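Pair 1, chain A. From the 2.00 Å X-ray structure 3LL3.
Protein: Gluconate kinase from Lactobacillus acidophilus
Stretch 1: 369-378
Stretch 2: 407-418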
# COMPACT_ATOMS: atom_id res chain seq x y z
N ALA A 369 8.55 3.82 -7.61
CA ALA A 369 8.38 3.99 -9.05
C ALA A 369 8.44 2.64 -9.74
O ALA A 369 7.59 2.31 -10.55
CB ALA A 369 9.45 4.93 -9.63
N ARG A 370 9.46 1.86 -9.40
CA ARG A 370 9.64 0.59 -10.06
C ARG A 370 8.56 -0.41 -9.66
O ARG A 370 8.13 -1.21 -10.49
CB ARG A 370 11.04 -0.01 -9.82
CG ARG A 370 11.27 -1.16 -10.77
CD ARG A 370 12.32 -2.13 -10.34
NE ARG A 370 13.57 -1.87 -11.00
CZ ARG A 370 14.12 -2.64 -11.93
NH1 ARG A 370 13.58 -3.78 -12.32
NH2 ARG A 370 15.26 -2.25 -12.45
N ALA A 371 8.14 -0.39 -8.40
CA ALA A 371 7.09 -1.28 -7.95
C ALA A 371 5.82 -1.06 -8.75
O ALA A 371 5.09 -2.01 -9.00
CB ALA A 371 6.80 -1.10 -6.44
N VAL A 372 5.55 0.19 -9.12
CA VAL A 372 4.36 0.49 -9.91
C VAL A 372 4.45 -0.23 -11.26
O VAL A 372 3.52 -0.93 -11.68
CB VAL A 372 4.18 2.01 -10.16
CG1 VAL A 372 3.13 2.25 -11.25
CG2 VAL A 372 3.80 2.74 -8.85
N ILE A 373 5.60 -0.08 -11.92
CA ILE A 373 5.79 -0.70 -13.23
C ILE A 373 5.73 -2.21 -13.13
O ILE A 373 5.09 -2.87 -13.94
CB ILE A 373 7.13 -0.27 -13.88
CG1 ILE A 373 7.09 1.21 -14.23
CG2 ILE A 373 7.37 -1.07 -15.17
CD1 ILE A 373 8.46 1.85 -14.42
N GLU A 374 6.41 -2.76 -12.13
CA GLU A 374 6.37 -4.19 -11.90
C GLU A 374 4.97 -4.72 -11.57
O GLU A 374 4.60 -5.81 -12.02
CB GLU A 374 7.36 -4.60 -10.82
CG GLU A 374 8.83 -4.50 -11.27
CD GLU A 374 9.83 -4.68 -10.14
OE1 GLU A 374 9.41 -4.73 -8.95
OE2 GLU A 374 11.05 -4.74 -10.44
N GLY A 375 4.22 -3.96 -10.77
CA GLY A 375 2.87 -4.34 -10.40
C GLY A 375 1.95 -4.36 -11.61
O GLY A 375 1.13 -5.28 -11.78
N ILE A 376 2.06 -3.33 -12.45
CA ILE A 376 1.27 -3.25 -13.66
C ILE A 376 1.50 -4.53 -14.49
O ILE A 376 0.55 -5.19 -14.90
CB ILE A 376 1.61 -2.00 -14.48
CG1 ILE A 376 0.95 -0.77 -13.86
CG2 ILE A 376 1.13 -2.13 -15.93
CD1 ILE A 376 1.49 0.54 -14.35
N ILE A 377 2.76 -4.90 -14.65
CA ILE A 377 3.13 -6.08 -15.44
C ILE A 377 2.75 -7.39 -14.75
O ILE A 377 2.33 -8.35 -15.41
CB ILE A 377 4.65 -6.07 -15.73
CG1 ILE A 377 5.02 -4.81 -16.50
CG2 ILE A 377 5.08 -7.32 -16.53
CD1 ILE A 377 6.54 -4.73 -16.84
N PHE A 378 2.94 -7.45 -13.43
CA PHE A 378 2.54 -8.63 -12.66
C PHE A 378 1.04 -8.90 -12.84
O PHE A 378 0.60 -10.05 -12.97
CB PHE A 378 2.84 -8.43 -11.16
CG PHE A 378 4.22 -8.85 -10.72
CD1 PHE A 378 4.81 -10.01 -11.23
CD2 PHE A 378 4.90 -8.12 -9.76
CE1 PHE A 378 6.07 -10.41 -10.80
CE2 PHE A 378 6.16 -8.52 -9.31
CZ PHE A 378 6.74 -9.66 -9.83
N ASP A 407 12.55 0.04 -24.06
CA ASP A 407 13.29 -1.20 -23.88
C ASP A 407 13.21 -1.74 -22.45
O ASP A 407 13.24 -2.94 -22.22
CB ASP A 407 14.78 -0.99 -24.21
CG ASP A 407 15.03 -0.98 -25.69
OD1 ASP A 407 14.07 -1.22 -26.47
OD2 ASP A 407 16.18 -0.74 -26.06
N PHE A 408 13.19 -0.85 -21.47
CA PHE A 408 13.16 -1.28 -20.09
C PHE A 408 11.86 -2.08 -19.81
O PHE A 408 11.88 -3.18 -19.25
CB PHE A 408 13.27 -0.06 -19.16
CG PHE A 408 13.01 -0.38 -17.71
CD1 PHE A 408 13.83 -1.26 -17.03
CD2 PHE A 408 11.95 0.21 -17.04
CE1 PHE A 408 13.58 -1.57 -15.69
CE2 PHE A 408 11.70 -0.08 -15.70
CZ PHE A 408 12.51 -0.98 -15.02
N VAL A 409 10.74 -1.53 -20.22
CA VAL A 409 9.46 -2.22 -19.98
C VAL A 409 9.35 -3.49 -20.83
O VAL A 409 8.87 -4.51 -20.37
CB VAL A 409 8.26 -1.29 -20.20
CG1 VAL A 409 6.91 -2.07 -20.12
CG2 VAL A 409 8.29 -0.18 -19.16
N ARG A 410 9.83 -3.44 -22.06
CA ARG A 410 9.81 -4.63 -22.91
C ARG A 410 10.58 -5.76 -22.24
O ARG A 410 10.10 -6.89 -22.17
CB ARG A 410 10.38 -4.31 -24.29
CG ARG A 410 9.45 -3.44 -25.11
CD ARG A 410 10.15 -2.83 -26.31
NE ARG A 410 9.21 -2.07 -27.13
CZ ARG A 410 9.51 -1.55 -28.31
NH1 ARG A 410 10.75 -1.70 -28.80
NH2 ARG A 410 8.60 -0.89 -29.01
N GLN A 411 11.77 -5.44 -21.74
CA GLN A 411 12.62 -6.45 -21.12
C GLN A 411 12.03 -6.95 -19.81
O GLN A 411 12.13 -8.14 -19.47
CB GLN A 411 14.04 -5.90 -20.88
CG GLN A 411 15.00 -6.95 -20.37
CD GLN A 411 15.22 -8.06 -21.39
OE1 GLN A 411 15.11 -9.25 -21.08
NE2 GLN A 411 15.51 -7.67 -22.62
N LEU A 412 11.44 -6.02 -19.07
CA LEU A 412 10.80 -6.38 -17.81
C LEU A 412 9.66 -7.38 -18.06
O LEU A 412 9.48 -8.35 -17.32
CB LEU A 412 10.25 -5.12 -17.15
CG LEU A 412 10.57 -5.00 -15.67
CD1 LEU A 412 10.25 -3.62 -15.15
CD2 LEU A 412 9.77 -6.04 -14.95
N CYS A 413 8.90 -7.16 -19.13
CA CYS A 413 7.82 -8.10 -19.49
C CYS A 413 8.41 -9.46 -19.79
O CYS A 413 7.91 -10.48 -19.32
CB CYS A 413 7.05 -7.61 -20.72
SG CYS A 413 5.91 -6.24 -20.39
N ALA A 414 9.47 -9.47 -20.59
CA ALA A 414 10.17 -10.71 -20.91
C ALA A 414 10.61 -11.44 -19.64
O ALA A 414 10.44 -12.65 -19.51
CB ALA A 414 11.39 -10.41 -21.78
N ASN A 415 11.20 -10.68 -18.71
CA ASN A 415 11.68 -11.25 -17.45
C ASN A 415 10.58 -11.79 -16.52
O ASN A 415 10.77 -12.82 -15.86
CB ASN A 415 12.54 -10.22 -16.72
CG ASN A 415 13.82 -9.89 -17.49
OD1 ASN A 415 14.17 -10.58 -18.44
ND2 ASN A 415 14.51 -8.84 -17.07
N ILE A 416 9.44 -11.09 -16.46
CA ILE A 416 8.30 -11.52 -15.66
C ILE A 416 7.51 -12.66 -16.30
O ILE A 416 7.22 -13.66 -15.64
CB ILE A 416 7.37 -10.33 -15.34
CG1 ILE A 416 8.04 -9.43 -14.30
CG2 ILE A 416 6.01 -10.82 -14.85
CD1 ILE A 416 7.32 -8.11 -14.08
N PHE A 417 7.18 -12.52 -17.58
CA PHE A 417 6.50 -13.59 -18.31
C PHE A 417 7.42 -14.80 -18.55
O PHE A 417 6.95 -15.93 -18.69
CB PHE A 417 5.94 -13.09 -19.66
CG PHE A 417 4.65 -12.29 -19.54
CD1 PHE A 417 3.47 -12.77 -20.08
CD2 PHE A 417 4.64 -11.05 -18.91
CE1 PHE A 417 2.27 -12.02 -19.98
CE2 PHE A 417 3.47 -10.30 -18.81
CZ PHE A 417 2.27 -10.79 -19.34
N ASN A 418 8.73 -14.57 -18.59
CA ASN A 418 9.70 -15.63 -18.86
C ASN A 418 9.43 -16.32 -20.21
O ASN A 418 9.56 -17.54 -20.33
CB ASN A 418 9.74 -16.69 -17.76
CG ASN A 418 11.06 -17.47 -17.75
OD1 ASN A 418 12.05 -17.03 -18.34
ND2 ASN A 418 11.08 -18.62 -17.08

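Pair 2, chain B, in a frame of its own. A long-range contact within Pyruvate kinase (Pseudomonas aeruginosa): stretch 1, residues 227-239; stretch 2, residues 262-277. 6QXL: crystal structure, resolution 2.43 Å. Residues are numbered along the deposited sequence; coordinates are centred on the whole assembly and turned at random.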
# COMPACT_ATOMS: atom_id res chain seq x y z
N ALA B 227 15.79 -9.42 27.96
CA ALA B 227 15.80 -9.91 26.58
C ALA B 227 14.87 -9.17 25.63
O ALA B 227 15.08 -9.21 24.42
CB ALA B 227 15.47 -11.40 26.57
N VAL B 228 13.84 -8.50 26.17
CA VAL B 228 12.86 -7.78 25.35
C VAL B 228 12.82 -6.30 25.68
O VAL B 228 11.92 -5.59 25.25
CB VAL B 228 11.46 -8.41 25.50
CG1 VAL B 228 11.46 -9.81 24.91
CG2 VAL B 228 11.02 -8.46 26.98
N ALA B 229 13.83 -5.82 26.42
CA ALA B 229 13.90 -4.41 26.82
C ALA B 229 13.89 -3.47 25.61
O ALA B 229 13.36 -2.38 25.69
CB ALA B 229 15.15 -4.16 27.65
N ASP B 230 14.50 -3.89 24.50
CA ASP B 230 14.50 -3.11 23.29
C ASP B 230 14.87 -4.00 22.12
O ASP B 230 15.27 -5.15 22.30
CB ASP B 230 15.52 -1.95 23.39
CG ASP B 230 16.93 -2.44 23.72
OD1 ASP B 230 17.13 -2.82 24.88
OD2 ASP B 230 17.84 -2.59 22.87
N ASP B 231 14.74 -3.46 20.92
CA ASP B 231 14.97 -4.26 19.71
C ASP B 231 16.38 -4.81 19.61
O ASP B 231 16.57 -5.93 19.16
CB ASP B 231 14.59 -3.48 18.46
CG ASP B 231 13.05 -3.33 18.30
OD1 ASP B 231 12.28 -3.75 19.19
OD2 ASP B 231 12.59 -2.79 17.29
N ASP B 232 17.39 -4.03 20.04
CA ASP B 232 18.78 -4.52 19.98
C ASP B 232 19.01 -5.71 20.88
O ASP B 232 19.63 -6.68 20.48
CB ASP B 232 19.78 -3.40 20.25
CG ASP B 232 19.94 -2.47 19.03
OD1 ASP B 232 19.19 -2.61 18.03
OD2 ASP B 232 20.83 -1.60 19.07
N ALA B 233 18.49 -5.64 22.09
CA ALA B 233 18.58 -6.78 23.02
C ALA B 233 17.97 -8.05 22.39
O ALA B 233 18.62 -9.09 22.32
CB ALA B 233 17.90 -6.44 24.33
N LEU B 234 16.74 -7.93 21.91
CA LEU B 234 16.04 -9.06 21.34
C LEU B 234 16.72 -9.58 20.08
O LEU B 234 17.01 -10.76 19.97
CB LEU B 234 14.59 -8.67 21.04
CG LEU B 234 13.72 -9.74 20.40
CD1 LEU B 234 13.53 -10.91 21.34
CD2 LEU B 234 12.41 -9.17 19.97
N ASP B 235 17.00 -8.68 19.15
CA ASP B 235 17.61 -9.08 17.87
C ASP B 235 19.00 -9.70 18.07
O ASP B 235 19.38 -10.64 17.36
CB ASP B 235 17.67 -7.90 16.88
CG ASP B 235 16.30 -7.56 16.27
OD1 ASP B 235 15.26 -8.07 16.75
OD2 ASP B 235 16.23 -6.76 15.31
N GLY B 236 19.74 -9.20 19.06
CA GLY B 236 21.04 -9.77 19.39
C GLY B 236 20.91 -11.21 19.83
O GLY B 236 21.63 -12.09 19.36
N LEU B 237 19.96 -11.44 20.72
CA LEU B 237 19.71 -12.78 21.23
C LEU B 237 19.21 -13.71 20.14
O LEU B 237 19.62 -14.87 20.07
CB LEU B 237 18.71 -12.68 22.36
CG LEU B 237 18.41 -13.86 23.25
CD1 LEU B 237 19.68 -14.59 23.65
CD2 LEU B 237 17.70 -13.28 24.47
N ILE B 238 18.36 -13.21 19.27
CA ILE B 238 17.84 -14.02 18.15
C ILE B 238 18.97 -14.41 17.20
O ILE B 238 19.05 -15.55 16.77
CB ILE B 238 16.73 -13.26 17.40
CG1 ILE B 238 15.47 -13.20 18.25
CG2 ILE B 238 16.41 -13.93 16.08
CD1 ILE B 238 14.33 -12.41 17.68
N ARG B 239 19.83 -13.46 16.88
CA ARG B 239 20.88 -13.72 15.88
C ARG B 239 21.90 -14.73 16.34
O ARG B 239 22.47 -15.44 15.52
CB ARG B 239 21.59 -12.44 15.47
CG ARG B 239 20.79 -11.68 14.48
CD ARG B 239 21.59 -10.56 13.88
NE ARG B 239 20.70 -9.45 13.58
CZ ARG B 239 20.57 -8.33 14.30
NH1 ARG B 239 21.22 -8.15 15.45
NH2 ARG B 239 19.71 -7.41 13.89
N GLY B 262 1.71 -8.20 22.50
CA GLY B 262 2.54 -7.42 21.60
C GLY B 262 3.91 -8.05 21.43
O GLY B 262 4.45 -8.05 20.31
N ILE B 263 4.44 -8.59 22.51
CA ILE B 263 5.77 -9.16 22.50
C ILE B 263 5.78 -10.53 21.78
O ILE B 263 6.71 -10.83 21.03
CB ILE B 263 6.36 -9.25 23.92
CG1 ILE B 263 6.76 -7.86 24.42
CG2 ILE B 263 7.57 -10.17 24.03
CD1 ILE B 263 5.71 -7.06 25.16
N GLN B 264 4.74 -11.34 21.98
CA GLN B 264 4.64 -12.57 21.22
C GLN B 264 4.74 -12.28 19.73
O GLN B 264 5.50 -12.93 19.01
CB GLN B 264 3.35 -13.34 21.53
CG GLN B 264 3.22 -14.63 20.72
CD GLN B 264 1.93 -15.37 20.99
OE1 GLN B 264 1.60 -15.68 22.12
NE2 GLN B 264 1.20 -15.69 19.94
N LYS B 265 3.99 -11.28 19.28
CA LYS B 265 3.98 -10.95 17.87
C LYS B 265 5.33 -10.40 17.40
O LYS B 265 5.78 -10.76 16.30
CB LYS B 265 2.84 -10.00 17.54
CG LYS B 265 1.51 -10.72 17.40
CD LYS B 265 0.31 -9.86 17.72
CE LYS B 265 -1.01 -10.36 17.08
NZ LYS B 265 -1.54 -11.64 17.66
N LYS B 266 5.97 -9.59 18.24
CA LYS B 266 7.26 -9.05 17.87
C LYS B 266 8.31 -10.15 17.76
O LYS B 266 9.04 -10.22 16.77
CB LYS B 266 7.71 -7.97 18.87
CG LYS B 266 9.02 -7.27 18.48
CD LYS B 266 9.00 -5.71 18.60
CE LYS B 266 9.20 -5.12 19.98
NZ LYS B 266 9.44 -3.69 19.72
N ILE B 267 8.35 -11.04 18.75
CA ILE B 267 9.34 -12.10 18.76
C ILE B 267 9.21 -12.97 17.50
O ILE B 267 10.19 -13.26 16.84
CB ILE B 267 9.22 -12.97 20.02
CG1 ILE B 267 9.58 -12.18 21.27
CG2 ILE B 267 10.12 -14.19 19.90
CD1 ILE B 267 9.06 -12.80 22.55
N ILE B 268 7.99 -13.37 17.17
CA ILE B 268 7.77 -14.22 16.02
C ILE B 268 8.26 -13.52 14.76
O ILE B 268 9.00 -14.10 13.97
CB ILE B 268 6.30 -14.61 15.89
CG1 ILE B 268 5.93 -15.58 17.00
CG2 ILE B 268 6.01 -15.23 14.54
CD1 ILE B 268 4.44 -15.74 17.20
N LEU B 269 7.86 -12.27 14.59
CA LEU B 269 8.23 -11.52 13.40
C LEU B 269 9.74 -11.31 13.31
O LEU B 269 10.35 -11.56 12.27
CB LEU B 269 7.51 -10.19 13.38
CG LEU B 269 7.79 -9.30 12.16
CD1 LEU B 269 7.16 -9.88 10.88
CD2 LEU B 269 7.30 -7.89 12.43
N HIS B 270 10.37 -10.88 14.39
CA HIS B 270 11.81 -10.64 14.35
C HIS B 270 12.57 -11.94 14.13
O HIS B 270 13.57 -11.95 13.40
CB HIS B 270 12.29 -9.92 15.60
CG HIS B 270 11.93 -8.46 15.63
ND1 HIS B 270 12.71 -7.51 16.22
CD2 HIS B 270 10.86 -7.80 15.10
CE1 HIS B 270 12.14 -6.33 16.10
NE2 HIS B 270 11.01 -6.48 15.42
N ALA B 271 12.10 -13.03 14.70
CA ALA B 271 12.71 -14.33 14.44
C ALA B 271 12.69 -14.65 12.96
O ALA B 271 13.74 -14.96 12.36
CB ALA B 271 12.02 -15.42 15.24
N ARG B 272 11.52 -14.56 12.34
CA ARG B 272 11.40 -14.88 10.92
C ARG B 272 12.26 -13.95 10.07
O ARG B 272 12.90 -14.40 9.12
CB ARG B 272 9.94 -14.83 10.47
CG ARG B 272 9.05 -15.87 11.11
CD ARG B 272 7.57 -15.68 10.83
NE ARG B 272 7.29 -15.72 9.42
CZ ARG B 272 6.71 -14.76 8.69
NH1 ARG B 272 6.23 -13.65 9.25
NH2 ARG B 272 6.58 -14.95 7.38
N ARG B 273 12.31 -12.67 10.40
CA ARG B 273 13.12 -11.74 9.64
C ARG B 273 14.60 -12.09 9.67
O ARG B 273 15.28 -11.92 8.66
CB ARG B 273 12.97 -10.33 10.15
CG ARG B 273 11.69 -9.73 9.76
CD ARG B 273 11.72 -8.29 10.15
NE ARG B 273 10.47 -7.73 9.69
CZ ARG B 273 9.94 -6.61 10.14
NH1 ARG B 273 10.52 -5.90 11.11
NH2 ARG B 273 8.75 -6.25 9.65
N ASN B 274 15.06 -12.59 10.81
CA ASN B 274 16.44 -13.05 10.92
C ASN B 274 16.64 -14.52 10.54
O ASN B 274 17.65 -15.11 10.88
CB ASN B 274 16.96 -12.80 12.34
CG ASN B 274 17.09 -11.35 12.66
OD1 ASN B 274 18.08 -10.73 12.28
ND2 ASN B 274 16.10 -10.80 13.34
N ASN B 275 15.67 -15.10 9.84
CA ASN B 275 15.78 -16.47 9.34
C ASN B 275 15.99 -17.52 10.41
O ASN B 275 16.76 -18.44 10.25
CB ASN B 275 16.86 -16.54 8.25
CG ASN B 275 16.56 -15.64 7.07
OD1 ASN B 275 15.43 -15.59 6.60
ND2 ASN B 275 17.55 -14.97 6.55
N LYS B 276 15.26 -17.37 11.51
CA LYS B 276 15.24 -18.34 12.60
C LYS B 276 13.87 -18.97 12.76
O LYS B 276 12.87 -18.41 12.33
CB LYS B 276 15.63 -17.67 13.91
CG LYS B 276 16.88 -16.82 13.81
CD LYS B 276 18.07 -17.59 13.27
CE LYS B 276 19.33 -16.78 13.45
NZ LYS B 276 20.47 -17.58 12.93
N VAL B 277 13.86 -20.11 13.42
CA VAL B 277 12.62 -20.85 13.72
C VAL B 277 12.05 -20.30 15.02
O VAL B 277 12.80 -19.87 15.90
CB VAL B 277 12.94 -22.34 13.88
CG1 VAL B 277 11.68 -23.15 14.08
CG2 VAL B 277 13.65 -22.86 12.65
O HOH W 1 22.58 -15.14 12.66

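No hydrogen bond crosses between the helices of pair 1, whereas three cross in pair 2, one of them part of a salt bridge, although the two backbones superpose to 0.4 Å over N, CA and C of 14 central residues. In each pair two helices cross at a signed angle close to -50° (-53° in pair 1, -50° in pair 2), with axes 10.2 and 9.9 Å apart at closest approach.

Leu A412 matches His B270. Both point toward the partner helix and both act as knobs. Leu A412 sits among Arg A370, Ile A373, Glu A374 and Ile A377, its CD1 3.8 Å from Ile A373 CG2 and its CD2 4.1 Å from Glu A374 CG, so that the glutamate offers it aliphatic carbon. His B270 fills the equivalent hole among Asp B231, Leu B234, Asp B235 and Ile B238, but its ND1 donates a hydrogen bond to Asp B235 OD1 at 2.7 Å; the acceptor lies near the plane of the imidazole, where the N-H can reach it.

The charged residues of stretch 1 are used differently as well. Glu A374, the match of Asp B235, turns to its own helix: its OE2 accepts a hydrogen bond from Arg A370 NH1 at 3.3 Å, part of a salt bridge one turn apart. That arginine also lays a face of its guanidinium over Phe A408, with NH2 3.7 Å from CE1, which meets it with the edge of its ring. At the matching positions, Asp B231 and Lys B266, the contact becomes a salt bridge across the helices, with Lys B266 NZ donating to Asp B231 OD1 at 2.9 Å.

The closest match is an isoleucine: Ile A377 and Ile B238 share the m, t rotamer, and their side-chain centres fall 0.2 Å apart. Ile A377 is a knob among Val A409, Leu A412, Cys A413 and Ile A416, with CD1 3.7 Å from Leu A412 CB and CG2 3.4 Å from Ile A416 CD1. Ile B238 brings CD1 to 3.8 Å from His B270 CB and CG2 to 3.9 Å from Asn B274 CB. One turn earlier, Ile A373 and Leu B234 also point toward the partner; Leu B234 CD1 lies 4.1 Å from Ile B267 CG1, much as Ile A373 CG2 lies 4.2 Å from Val A409 CG2. Gly A375 coincides with Gly B236, but neither serves the contact.

At the C-terminal end, Phe A378 and Ile A416 match Arg B239 and Asn B274. In pair 1 the phenyl ring takes Ile A416 CD1 over one face, and its CD1 approaches Ile A416 CG2 to 3.9 Å. In pair 2 Arg B239 NE donates a weak hydrogen bond to Asn B274 OD1 at 3.2 Å, while Asn B274 ND2 donates to His B270 O at 2.8 Å, tying the side chain back to its own helix.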